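Local coordinates for protein DyP-type peroxidase (Pleurotus ostreatus PC15, PDB 6FSK) that is a heme-dependent dye-decolorizing peroxidase that probably oxidises its substrates with hydrogen peroxide and is linked to Mn(II) oxidation at a non-canonical site, at residues G192-A197 / Y334-L339; P298-A301 / Q305-N308. The protein carries 1 engineered substitution. All blocks are in the same frame, centred on the assembly; numbering follows the deposited sequence.

Interaction 1 (G192-A197 / Y334-L339); sequences GISHPA and YPRNDL. Unlike the reference sequence in segment 192-197: His-195 (reference Asn). With HEM (protoporphyrin IX containing Fe), chain C.
Ser-194 and Arg-336 meet mainly through a third party: both hold the same propionate of heme b, one at each carboxylate oxygen. This is the propionate side of the heme pocket in a DyP-type peroxidase. Ser-194 OG donates to O2D of the heme at 2.6 Å. Arg-336 NH2 donates to O1D of the heme at 2.9 Å, with an N-H...O angle of 160°. That oxygen lies at the edge of the guanidinium, in its plane. The two protein groups are themselves close, with Ser-194 OG 3.4 Å from Arg-336 NH2. The serine hydroxyl swings away from its own backbone N (chi1 -178°), which carries it to this propionate while the backbone serves the other one. There, Gly-192 N bonds to O2A of the heme at 2.8 Å. The same oxygen also accepts from the backbone N of Ile-193. Ser-194 N bonds to O1A of the heme at 3.0 Å. Gly-192 is the closing glycine of the GXXDG signature of this family. Arg-336 stands at the N-cap position of helix 337-340. Its long side chain runs extended from CG to NE and passes one face of the Tyr-334 ring, with Arg-336 CG 3.5 Å above the ring plane and toward the rim. The arginine also bonds to the side chain of Asn-308 and to Phe-310 O, so its rotation is fixed from several directions. Its positive charge probably stabilises the propionate as an anion. Arg-355 is a further donor to the heme, and His-329 is the axial ligand of its iron. Tyr-334 meets the serine-bound oxygen with its ring edge: its CD2 lies 3.2 Å from O2D of the heme.

Interaction 2 (P298-A301 / Q305-N308); sequences PKLA and QRNN
Asn-307 folds its amide in between its own backbone N and carbonyl carbon (chi1 69°), and this turns ND2 to Ala-301 O. Arg-306 bends at chi3, which brings its guanidinium back over Leu-300. The asparagine bond, ND2 to Ala-301 O, is 3.0 Å long, with an N-H...O angle of 163°. The acceptor lies close to the amide plane, but the donor is tilted 35° from the carbonyl plane. Asn-307 CB also sits 3.3 Å from Leu-300 O. With an alanine here in place of Asn-307, Ala-301 O would probably lose this donor and a gap would open beside the last helical turn. Leu-300 CD1 packs on Arg-306 CB at 3.6 Å, and lies over one face of the guanidinium near its rim. Arg-306 NH2 reaches the backbone, 3.5 Å from Leu-300 CA. Lys-299 CG comes to the guanidinium edge, 3.8 Å from Arg-306 NH2. The lysine ammonium stays farther off, with its NZ 5.7 Å from Arg-306 NH2. The strongest polar partner of Arg-306 is Asp-303, which takes NE in a salt bridge and probably balances the charge of the arginine. Asn-307 also packs on Ile-193 of the heme site. The result is a side-chain-to-main-chain hydrogen bond to a carbonyl in the last turn of helix 298-302, set just behind the heme pocket.

Overall arrangement
Interaction 2 is nested in the chain between the two segments of interaction 1, and their centres are 15 Å apart. The touching residues of interaction 1, Ser-194 and Arg-336, are buried, whereas interaction 2 has an exposed side at Lys-299 and Arg-306. Interaction 1 joins a loop and the start of a helix that are far apart in sequence, through the cofactor, by charge and hydrogen bonds. Interaction 2 is local: it holds a short helix to the loop that follows, by one hydrogen bond from an asparagine amide and by aliphatic packing. They touch at the loop 305-308. Asn-308 ND2 makes a weak hydrogen bond to Ser-194 OG at 3.0 Å, so Asn-308 serves both propionate-binding residues.

Interaction 1 (G192-A197 / Y334-L339)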
ATOM      1  N   GLY A 192       4.278  -5.959  -5.774  1.00 14.95           N
ATOM      2  CA  GLY A 192       3.125  -6.858  -5.720  1.00 15.47           C
ATOM      3  C   GLY A 192       3.397  -8.303  -5.412  1.00 15.78           C
ATOM      4  O   GLY A 192       2.583  -9.142  -5.730  1.00 19.92           O
ATOM      5  N   ILE A 193       4.561  -8.626  -4.846  1.00 13.12           N
ATOM      6  CA  ILE A 193       5.025  -9.982  -4.704  1.00 12.39           C
ATOM      7  C   ILE A 193       4.418 -10.578  -3.434  1.00 12.85           C
ATOM      8  O   ILE A 193       3.919 -11.701  -3.408  1.00 14.55           O
ATOM      9  CB  ILE A 193       6.555 -10.065  -4.662  1.00 13.00           C
ATOM     10  CG1 ILE A 193       7.127  -9.489  -5.987  1.00 13.07           C
ATOM     11  CG2 ILE A 193       7.068 -11.458  -4.315  1.00 13.30           C
ATOM     12  CD1 ILE A 193       8.607  -9.244  -5.978  1.00 12.23           C
ATOM     13  N   SER A 194       4.655  -9.883  -2.313  1.00 11.66           N
ATOM     14  CA  SER A 194       4.372 -10.471  -1.014  1.00 11.27           C
ATOM     15  C   SER A 194       3.111  -9.915  -0.355  1.00 12.53           C
ATOM     16  O   SER A 194       3.098  -8.764   0.064  1.00 13.06           O
ATOM     17  CB  SER A 194       5.562 -10.315  -0.029  1.00 10.26           C
ATOM     18  OG  SER A 194       5.308 -10.940   1.249  1.00 11.29           O
ATOM     19  N   HIS A 195       2.086 -10.771  -0.177  1.00 11.70           N
ATOM     20  CA  HIS A 195       0.866 -10.409   0.520  1.00 12.56           C
ATOM     21  C   HIS A 195       0.523 -11.505   1.505  1.00 12.04           C
ATOM     22  O   HIS A 195       0.953 -12.637   1.317  1.00 13.31           O
ATOM     23  CB  HIS A 195      -0.340 -10.279  -0.370  1.00 13.89           C
ATOM     24  CG  HIS A 195      -0.147  -9.309  -1.484  1.00 14.98           C
ATOM     25  ND1 HIS A 195      -0.121  -7.943  -1.246  1.00 15.90           N
ATOM     26  CD2 HIS A 195       0.074  -9.497  -2.798  1.00 18.48           C
ATOM     27  CE1 HIS A 195       0.130  -7.324  -2.398  1.00 17.26           C
ATOM     28  NE2 HIS A 195       0.258  -8.246  -3.358  1.00 18.04           N
ATOM     29  N   PRO A 196      -0.239 -11.184   2.543  1.00 11.99           N
ATOM     30  CA  PRO A 196      -0.612 -12.263   3.440  1.00 11.45           C
ATOM     31  C   PRO A 196      -1.627 -13.174   2.754  1.00 13.00           C
ATOM     32  O   PRO A 196      -2.545 -12.690   2.033  1.00 15.65           O
ATOM     33  CB  PRO A 196      -1.301 -11.554   4.584  1.00 12.66           C
ATOM     34  CG  PRO A 196      -1.834 -10.264   3.925  1.00 13.78           C
ATOM     35  CD  PRO A 196      -0.695  -9.871   3.047  1.00 12.79           C
ATOM     36  N   ALA A 197      -1.508 -14.458   3.014  1.00 11.79           N
ATOM     37  CA  ALA A 197      -2.621 -15.348   2.644  1.00 11.80           C
ATOM     38  C   ALA A 197      -3.705 -15.227   3.708  1.00 11.95           C
ATOM     39  O   ALA A 197      -3.404 -15.103   4.892  1.00 14.38           O
ATOM     40  CB  ALA A 197      -2.138 -16.772   2.544  1.00 13.76           C
ATOM     41  N   TYR A 334       7.381  -5.686   6.754  1.00  8.86           N
ATOM     42  CA  TYR A 334       6.989  -7.023   7.232  1.00  9.51           C
ATOM     43  C   TYR A 334       8.237  -7.657   7.869  1.00  8.52           C
ATOM     44  O   TYR A 334       9.064  -8.282   7.191  1.00  9.25           O
ATOM     45  CB  TYR A 334       6.441  -7.903   6.137  1.00  9.84           C
ATOM     46  CG  TYR A 334       6.073  -9.316   6.577  1.00 10.09           C
ATOM     47  CD1 TYR A 334       5.649  -9.582   7.828  1.00 12.60           C
ATOM     48  CD2 TYR A 334       6.123 -10.346   5.652  1.00 11.75           C
ATOM     49  CE1 TYR A 334       5.343 -10.909   8.194  1.00 11.80           C
ATOM     50  CE2 TYR A 334       5.811 -11.621   5.993  1.00 12.79           C
ATOM     51  CZ  TYR A 334       5.398 -11.884   7.253  1.00 12.92           C
ATOM     52  OH  TYR A 334       5.151 -13.248   7.567  1.00 16.31           O
ATOM     53  N   PRO A 335       8.342  -7.551   9.183  1.00  9.96           N
ATOM     54  CA  PRO A 335       9.594  -8.002   9.882  1.00 10.03           C
ATOM     55  C   PRO A 335       9.879  -9.486   9.881  1.00 11.13           C
ATOM     56  O   PRO A 335      11.001  -9.893  10.225  1.00 10.87           O
ATOM     57  CB  PRO A 335       9.392  -7.473  11.312  1.00  9.40           C
ATOM     58  CG  PRO A 335       8.569  -6.232  11.112  1.00 10.44           C
ATOM     59  CD  PRO A 335       7.592  -6.610  10.042  1.00  9.74           C
ATOM     60  N   ARG A 336       8.890 -10.316   9.563  1.00  9.86           N
ATOM     61  CA  ARG A 336       9.103 -11.772   9.610  1.00 11.49           C
ATOM     62  C   ARG A 336       9.704 -12.205  10.939  1.00 10.80           C
ATOM     63  O   ARG A 336       9.231 -11.806  12.025  1.00 10.60           O
ATOM     64  CB  ARG A 336       9.876 -12.283   8.370  1.00 11.74           C
ATOM     65  CG  ARG A 336       9.201 -11.774   7.050  1.00 11.66           C
ATOM     66  CD  ARG A 336       9.796 -12.397   5.800  1.00 11.92           C
ATOM     67  NE  ARG A 336       9.324 -11.687   4.611  1.00 11.26           N
ATOM     68  CZ  ARG A 336       8.930 -12.247   3.499  1.00 12.25           C
ATOM     69  NH1 ARG A 336       9.069 -13.553   3.308  1.00 13.58           N
ATOM     70  NH2 ARG A 336       8.398 -11.480   2.557  1.00 12.42           N
ATOM     71  N   ASN A 337      10.735 -13.063  10.891  1.00 11.47           N
ATOM     72  CA  ASN A 337      11.273 -13.580  12.166  1.00 12.98           C
ATOM     73  C   ASN A 337      11.926 -12.548  13.032  1.00 14.36           C
ATOM     74  O   ASN A 337      12.130 -12.776  14.253  1.00 14.29           O
ATOM     75  CB  ASN A 337      12.313 -14.629  11.901  1.00 15.37           C
ATOM     76  CG  ASN A 337      11.772 -15.921  11.539  1.00 20.29           C
ATOM     77  OD1 ASN A 337      10.605 -16.095  11.442  1.00 21.83           O
ATOM     78  ND2 ASN A 337      12.681 -16.927  11.434  1.00 22.91           N
ATOM     79  N   ASP A 338      12.183 -11.349  12.507  1.00 12.55           N
ATOM     80  CA  ASP A 338      12.724 -10.344  13.431  1.00 12.33           C
ATOM     81  C   ASP A 338      11.812 -10.181  14.651  1.00 12.50           C
ATOM     82  O   ASP A 338      12.307 -10.006  15.797  1.00 14.18           O
ATOM     83  CB  ASP A 338      12.900  -9.004  12.763  1.00 13.37           C
ATOM     84  CG  ASP A 338      14.027  -8.947  11.783  1.00 14.80           C
ATOM     85  OD1 ASP A 338      14.793  -9.901  11.588  1.00 15.36           O
ATOM     86  OD2 ASP A 338      14.151  -7.829  11.171  1.00 15.19           O
ATOM     87  N   LEU A 339      10.466 -10.182  14.419  1.00 11.39           N
ATOM     88  CA  LEU A 339       9.512 -10.116  15.504  1.00 12.22           C
ATOM     89  C   LEU A 339       8.901 -11.464  15.879  1.00 12.76           C
ATOM     90  O   LEU A 339       8.551 -11.626  17.064  1.00 13.28           O
ATOM     91  CB  LEU A 339       8.417  -9.082  15.304  1.00 12.92           C
ATOM     92  CG  LEU A 339       8.863  -7.638  15.043  1.00 14.43           C
ATOM     93  CD1 LEU A 339       7.708  -6.697  14.807  1.00 14.29           C
ATOM     94  CD2 LEU A 339       9.732  -7.098  16.143  1.00 16.01           C
TER
HETATM   95  CHA HEM C 501       6.830  -4.280  -0.362  1.00  9.86           C
HETATM   96  CHB HEM C 501       7.931  -0.448  -3.072  1.00  8.76           C
HETATM   97  CHC HEM C 501       5.177   2.280  -0.217  1.00  8.84           C
HETATM   98  CHD HEM C 501       4.311  -1.494   2.696  1.00  8.61           C
HETATM   99  C1A HEM C 501       7.386  -3.502  -1.379  1.00  9.30           C
HETATM  100  C2A HEM C 501       8.230  -3.971  -2.433  1.00  9.75           C
HETATM  101  C3A HEM C 501       8.501  -2.919  -3.219  1.00  9.96           C
HETATM  102  C4A HEM C 501       7.887  -1.783  -2.601  1.00  9.12           C
HETATM  103  CMA HEM C 501       9.396  -2.902  -4.410  1.00 10.35           C
HETATM  104  CAA HEM C 501       8.733  -5.398  -2.580  1.00  9.79           C
HETATM  105  CBA HEM C 501       7.921  -6.348  -3.452  1.00 11.28           C
HETATM  106  CGA HEM C 501       6.598  -6.722  -2.837  1.00 12.05           C
HETATM  107  O1A HEM C 501       6.550  -7.533  -1.910  1.00 12.34           O
HETATM  108  O2A HEM C 501       5.561  -6.203  -3.321  1.00 13.22           O
HETATM  109  C1B HEM C 501       7.286   0.674  -2.546  1.00 10.33           C
HETATM  110  C2B HEM C 501       7.280   1.956  -3.087  1.00 10.51           C
HETATM  111  C3B HEM C 501       6.484   2.758  -2.330  1.00  8.52           C
HETATM  112  C4B HEM C 501       6.010   1.885  -1.247  1.00  8.47           C
HETATM  113  CMB HEM C 501       8.063   2.411  -4.293  1.00 11.73           C
HETATM  114  CAB HEM C 501       6.116   4.190  -2.396  1.00  9.00           C
HETATM  115  CBB HEM C 501       6.191   4.901  -3.500  1.00  8.64           C
HETATM  116  C1C HEM C 501       4.750   1.587   0.873  1.00  8.59           C
HETATM  117  C2C HEM C 501       4.013   2.029   1.980  1.00  9.24           C
HETATM  118  C3C HEM C 501       3.777   0.991   2.834  1.00  9.19           C
HETATM  119  C4C HEM C 501       4.337  -0.176   2.197  1.00  7.88           C
HETATM  120  CMC HEM C 501       3.540   3.448   2.152  1.00 10.22           C
HETATM  121  CAC HEM C 501       3.136   0.906   4.175  1.00  8.70           C
HETATM  122  CBC HEM C 501       3.087   1.933   5.048  1.00  9.94           C
HETATM  123  C1D HEM C 501       4.893  -2.577   2.032  1.00  8.40           C
HETATM  124  C2D HEM C 501       4.668  -3.970   2.531  1.00  8.41           C
HETATM  125  C3D HEM C 501       5.358  -4.754   1.617  1.00  8.91           C
HETATM  126  C4D HEM C 501       5.999  -3.833   0.694  1.00  9.28           C
HETATM  127  CMD HEM C 501       3.862  -4.424   3.681  1.00  8.16           C
HETATM  128  CAD HEM C 501       5.547  -6.267   1.642  1.00  9.28           C
HETATM  129  CBD HEM C 501       6.682  -6.706   2.512  1.00  9.78           C
HETATM  130  CGD HEM C 501       6.755  -8.209   2.615  1.00  9.52           C
HETATM  131  O1D HEM C 501       7.898  -8.673   2.378  1.00 10.65           O
HETATM  132  O2D HEM C 501       5.750  -8.865   2.798  1.00 11.04           O
HETATM  133  NA  HEM C 501       7.251  -2.113  -1.410  1.00  9.36           N
HETATM  134  NB  HEM C 501       6.584   0.656  -1.387  1.00  8.58           N
HETATM  135  NC  HEM C 501       5.055   0.222   1.097  1.00  8.57           N
HETATM  136  ND  HEM C 501       5.740  -2.557   1.002  1.00  8.41           N
HETATM  137 FE   HEM C 501       6.227  -0.950  -0.134  1.00  9.01          FE

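Interaction 2 (P298-A301 / Q305-N308)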
ATOM      1  N   PRO A 298      17.437 -13.594 -11.747  1.00 21.16           N
ATOM      2  CA  PRO A 298      16.132 -13.371 -12.446  1.00 20.98           C
ATOM      3  C   PRO A 298      15.220 -14.584 -12.530  1.00 21.00           C
ATOM      4  O   PRO A 298      14.005 -14.430 -12.502  1.00 19.30           O
ATOM      5  CB  PRO A 298      16.542 -12.905 -13.829  1.00 22.78           C
ATOM      6  CG  PRO A 298      17.935 -12.320 -13.618  1.00 23.68           C
ATOM      7  CD  PRO A 298      18.586 -13.156 -12.576  1.00 22.91           C
ATOM      8  N   LYS A 299      15.771 -15.777 -12.505  1.00 22.31           N
ATOM      9  CA  LYS A 299      14.952 -16.978 -12.537  1.00 25.38           C
ATOM     10  C   LYS A 299      14.219 -17.181 -11.196  1.00 21.26           C
ATOM     11  O   LYS A 299      13.008 -17.534 -11.165  1.00 19.23           O
ATOM     12  CB  LYS A 299      15.833 -18.206 -12.800  1.00 28.06           C
ATOM     13  CG  LYS A 299      15.098 -19.543 -12.688  1.00 34.32           C
ATOM     14  CD  LYS A 299      15.893 -20.781 -13.115  1.00 39.33           C
ATOM     15  CE  LYS A 299      14.929 -21.970 -13.208  1.00 43.65           C
ATOM     16  NZ  LYS A 299      15.440 -23.068 -14.062  1.00 49.82           N
ATOM     17  N   LEU A 300      14.951 -16.916 -10.119  1.00 17.33           N
ATOM     18  CA  LEU A 300      14.365 -16.957  -8.761  1.00 16.84           C
ATOM     19  C   LEU A 300      13.257 -15.927  -8.707  1.00 15.62           C
ATOM     20  O   LEU A 300      12.158 -16.201  -8.156  1.00 15.56           O
ATOM     21  CB  LEU A 300      15.434 -16.652  -7.691  1.00 17.43           C
ATOM     22  CG  LEU A 300      14.949 -16.407  -6.280  1.00 17.94           C
ATOM     23  CD1 LEU A 300      14.186 -17.561  -5.696  1.00 21.63           C
ATOM     24  CD2 LEU A 300      16.110 -16.038  -5.367  1.00 17.83           C
ATOM     25  N   ALA A 301      13.561 -14.737  -9.188  1.00 16.61           N
ATOM     26  CA  ALA A 301      12.593 -13.616  -9.159  1.00 15.80           C
ATOM     27  C   ALA A 301      11.243 -14.021  -9.787  1.00 15.66           C
ATOM     28  O   ALA A 301      10.206 -13.669  -9.282  1.00 18.92           O
ATOM     29  CB  ALA A 301      13.177 -12.406  -9.820  1.00 15.69           C
ATOM     30  N   GLN A 305       6.910 -19.691  -6.446  1.00 16.49           N
ATOM     31  CA  GLN A 305       7.114 -20.755  -5.501  1.00 16.58           C
ATOM     32  C   GLN A 305       8.371 -20.595  -4.654  1.00 15.39           C
ATOM     33  O   GLN A 305       8.509 -21.305  -3.641  1.00 17.71           O
ATOM     34  CB  GLN A 305       7.201 -22.156  -6.197  1.00 18.90           C
ATOM     35  CG  GLN A 305       5.978 -22.505  -7.046  1.00 19.88           C
ATOM     36  CD  GLN A 305       4.824 -22.751  -6.138  1.00 24.09           C
ATOM     37  OE1 GLN A 305       4.965 -23.538  -5.212  1.00 27.76           O
ATOM     38  NE2 GLN A 305       3.691 -22.131  -6.382  1.00 26.35           N
ATOM     39  N   ARG A 306       9.276 -19.722  -5.053  1.00 16.20           N
ATOM     40  CA  ARG A 306      10.535 -19.574  -4.338  1.00 14.84           C
ATOM     41  C   ARG A 306      10.873 -18.142  -3.892  1.00 14.38           C
ATOM     42  O   ARG A 306      11.680 -17.991  -2.979  1.00 16.25           O
ATOM     43  CB  ARG A 306      11.708 -20.123  -5.204  1.00 17.62           C
ATOM     44  CG  ARG A 306      11.591 -21.599  -5.519  1.00 22.50           C
ATOM     45  CD  ARG A 306      12.854 -22.122  -6.199  1.00 25.48           C
ATOM     46  NE  ARG A 306      13.160 -21.482  -7.479  1.00 27.02           N
ATOM     47  CZ  ARG A 306      14.352 -20.938  -7.842  1.00 25.35           C
ATOM     48  NH1 ARG A 306      15.403 -20.831  -7.037  1.00 27.54           N
ATOM     49  NH2 ARG A 306      14.474 -20.481  -9.078  1.00 29.74           N
ATOM     50  N   ASN A 307      10.348 -17.132  -4.602  1.00 15.63           N
ATOM     51  CA  ASN A 307      10.823 -15.770  -4.442  1.00 14.51           C
ATOM     52  C   ASN A 307      10.359 -15.134  -3.108  1.00 13.64           C
ATOM     53  O   ASN A 307      10.768 -13.993  -2.866  1.00 14.56           O
ATOM     54  CB  ASN A 307      10.433 -14.933  -5.629  1.00 15.80           C
ATOM     55  CG  ASN A 307       8.942 -14.660  -5.732  1.00 16.65           C
ATOM     56  OD1 ASN A 307       8.149 -14.947  -4.844  1.00 15.65           O
ATOM     57  ND2 ASN A 307       8.568 -14.051  -6.858  1.00 17.54           N
ATOM     58  N   ASN A 308       9.559 -15.815  -2.304  1.00 14.57           N
ATOM     59  CA  ASN A 308       9.130 -15.257  -1.016  1.00 14.43           C
ATOM     60  C   ASN A 308       9.356 -16.152   0.181  1.00 15.15           C
ATOM     61  O   ASN A 308       8.876 -15.924   1.263  1.00 15.12           O
ATOM     62  CB  ASN A 308       7.695 -14.722  -1.192  1.00 14.35           C
ATOM     63  CG  ASN A 308       7.376 -13.642  -0.182  1.00 13.67           C
ATOM     64  OD1 ASN A 308       8.211 -12.815   0.112  1.00 14.33           O
ATOM     65  ND2 ASN A 308       6.155 -13.649   0.270  1.00 14.10           N
TER